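Local coordinates for protein alternansucrase (Leuconostoc mesenteroides, PDB 6HVG) that belongs to the glycoside hydrolase family 70 enzymes, with a calcium-binding catalytic domain and repeats resembling choline-binding modules, at residues 1113-1118 with 1159-1164. Numbering follows the deposited sequence.
Sequences TDRYDL and DQIYAL. With CA (calcium ion), chain C.
The guanidinium of Arg1115 meets the 1159-1164 segment through a water that lies in its plane at the edge: the water accepts a weak bond from NH1, and its O lies 3.3 Å from Gln1160 O, to which it donates. Glu592 also holds this flat group by a salt bridge at NH2, and Gln593 by a hydrogen bond at NH1. Arg1115 CG touches Ile1161 CD1 at 4.0 Å, the two side chains crossing at about a right angle. Ile1161 is extended, CG1 anti to its backbone N (chi1 -172°) and CD1 anti to CA (chi2 168°), and its CD1 meets Thr1113 O. Thr1113 CG2, anti to its own carbonyl carbon, touches the carbonyl oxygens of Tyr1162 and Ala1163 and lies 3.8 Å from Ala1163 CB. Within 1113-1118, Asp1114 OD1 accepts from Tyr1116 N at 3.2 Å, an Asx turn, with the donor 45° above the carboxylate plane. Asp1159 OD1 binds the calcium ion at 2.2 Å, a site completed by Glu575, Asp581, Asn625 and water. Methyl and carbonyl contacts, with a water bridge weak on its NH1 side, thus join the loop to strand 1160-1161 and the residues just after it, while Glu592 probably offsets the charge of Arg1115.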
# COMPACT_ATOMS: atom_id res chain seq x y z
N THR A 1113 8.77 14.53 -13.09
CA THR A 1113 10.19 14.45 -13.44
C THR A 1113 10.93 15.76 -13.17
O THR A 1113 12.05 15.75 -12.69
CB THR A 1113 10.35 14.14 -14.94
OG1 THR A 1113 9.47 15.01 -15.69
CG2 THR A 1113 10.02 12.66 -15.22
N ASP A 1114 10.28 16.88 -13.48
CA ASP A 1114 10.87 18.21 -13.38
C ASP A 1114 10.06 19.06 -12.40
O ASP A 1114 8.89 19.36 -12.63
CB ASP A 1114 10.86 18.86 -14.75
CG ASP A 1114 11.75 20.09 -14.85
OD1 ASP A 1114 12.13 20.66 -13.80
OD2 ASP A 1114 12.09 20.47 -15.97
N ARG A 1115 10.69 19.44 -11.29
CA ARG A 1115 9.95 20.16 -10.24
C ARG A 1115 9.59 21.59 -10.65
O ARG A 1115 8.66 22.18 -10.08
CB ARG A 1115 10.76 20.22 -8.96
CG ARG A 1115 11.30 18.88 -8.52
CD ARG A 1115 11.72 18.85 -7.08
NE ARG A 1115 12.69 19.88 -6.82
CZ ARG A 1115 13.06 20.23 -5.60
NH1 ARG A 1115 12.55 19.63 -4.54
NH2 ARG A 1115 13.96 21.20 -5.46
N TYR A 1116 10.32 22.16 -11.60
CA TYR A 1116 10.14 23.55 -11.97
C TYR A 1116 9.32 23.75 -13.26
O TYR A 1116 9.00 24.89 -13.59
CB TYR A 1116 11.49 24.21 -12.13
CG TYR A 1116 12.23 24.39 -10.84
CD1 TYR A 1116 12.99 23.37 -10.31
CD2 TYR A 1116 12.22 25.61 -10.17
CE1 TYR A 1116 13.70 23.53 -9.14
CE2 TYR A 1116 12.93 25.79 -9.00
CZ TYR A 1116 13.67 24.74 -8.49
OH TYR A 1116 14.36 24.92 -7.31
N ASP A 1117 9.01 22.67 -13.98
CA ASP A 1117 8.19 22.76 -15.18
C ASP A 1117 6.72 22.69 -14.78
O ASP A 1117 6.19 21.61 -14.47
CB ASP A 1117 8.52 21.61 -16.13
CG ASP A 1117 7.86 21.74 -17.48
OD1 ASP A 1117 6.93 22.53 -17.62
OD2 ASP A 1117 8.25 21.01 -18.42
N LEU A 1118 6.04 23.84 -14.82
CA LEU A 1118 4.62 23.93 -14.47
C LEU A 1118 3.71 24.12 -15.70
O LEU A 1118 2.56 24.57 -15.59
CB LEU A 1118 4.43 25.07 -13.47
CG LEU A 1118 4.85 24.73 -12.02
CD1 LEU A 1118 6.35 24.84 -11.80
CD2 LEU A 1118 4.12 25.60 -11.00
N ASP A 1159 9.11 15.25 -0.90
CA ASP A 1159 9.49 13.88 -0.56
C ASP A 1159 10.11 13.08 -1.72
O ASP A 1159 11.03 12.31 -1.50
CB ASP A 1159 8.31 13.09 -0.00
CG ASP A 1159 8.68 11.65 0.35
OD1 ASP A 1159 9.51 11.42 1.25
OD2 ASP A 1159 8.16 10.72 -0.30
N GLN A 1160 9.61 13.24 -2.95
CA GLN A 1160 10.09 12.39 -4.04
C GLN A 1160 10.03 13.01 -5.42
O GLN A 1160 9.46 14.08 -5.63
CB GLN A 1160 9.35 11.03 -4.05
CG GLN A 1160 7.94 11.03 -4.62
CD GLN A 1160 6.91 11.71 -3.73
OE1 GLN A 1160 6.89 11.50 -2.52
NE2 GLN A 1160 6.03 12.52 -4.34
N ILE A 1161 10.62 12.30 -6.38
CA ILE A 1161 10.63 12.68 -7.77
C ILE A 1161 10.64 11.38 -8.59
O ILE A 1161 11.20 10.39 -8.14
CB ILE A 1161 11.84 13.60 -8.05
CG1 ILE A 1161 11.79 14.18 -9.46
CG2 ILE A 1161 13.15 12.87 -7.82
CD1 ILE A 1161 12.78 15.31 -9.66
N TYR A 1162 10.00 11.38 -9.76
CA TYR A 1162 9.84 10.15 -10.55
C TYR A 1162 10.67 10.12 -11.83
O TYR A 1162 11.10 11.15 -12.32
CB TYR A 1162 8.39 9.98 -10.99
CG TYR A 1162 7.40 9.52 -9.94
CD1 TYR A 1162 7.08 10.31 -8.84
CD2 TYR A 1162 6.70 8.32 -10.10
CE1 TYR A 1162 6.12 9.92 -7.93
CE2 TYR A 1162 5.75 7.91 -9.18
CZ TYR A 1162 5.46 8.72 -8.10
OH TYR A 1162 4.47 8.31 -7.23
N ALA A 1163 10.85 8.93 -12.37
CA ALA A 1163 11.34 8.72 -13.73
C ALA A 1163 12.51 9.62 -14.13
O ALA A 1163 12.39 10.47 -15.03
CB ALA A 1163 10.19 8.90 -14.69
N LEU A 1164 13.65 9.41 -13.46
CA LEU A 1164 14.90 10.08 -13.79
C LEU A 1164 15.63 9.24 -14.87
O LEU A 1164 15.79 8.05 -14.69
CB LEU A 1164 15.76 10.21 -12.54
CG LEU A 1164 15.07 10.98 -11.40
CD1 LEU A 1164 15.66 10.64 -10.06
CD2 LEU A 1164 15.12 12.48 -11.61
CA CA C . 11.12 10.42 2.33
O HOH W 1 10.27 17.19 -4.97
O HOH W 2 11.99 12.38 1.33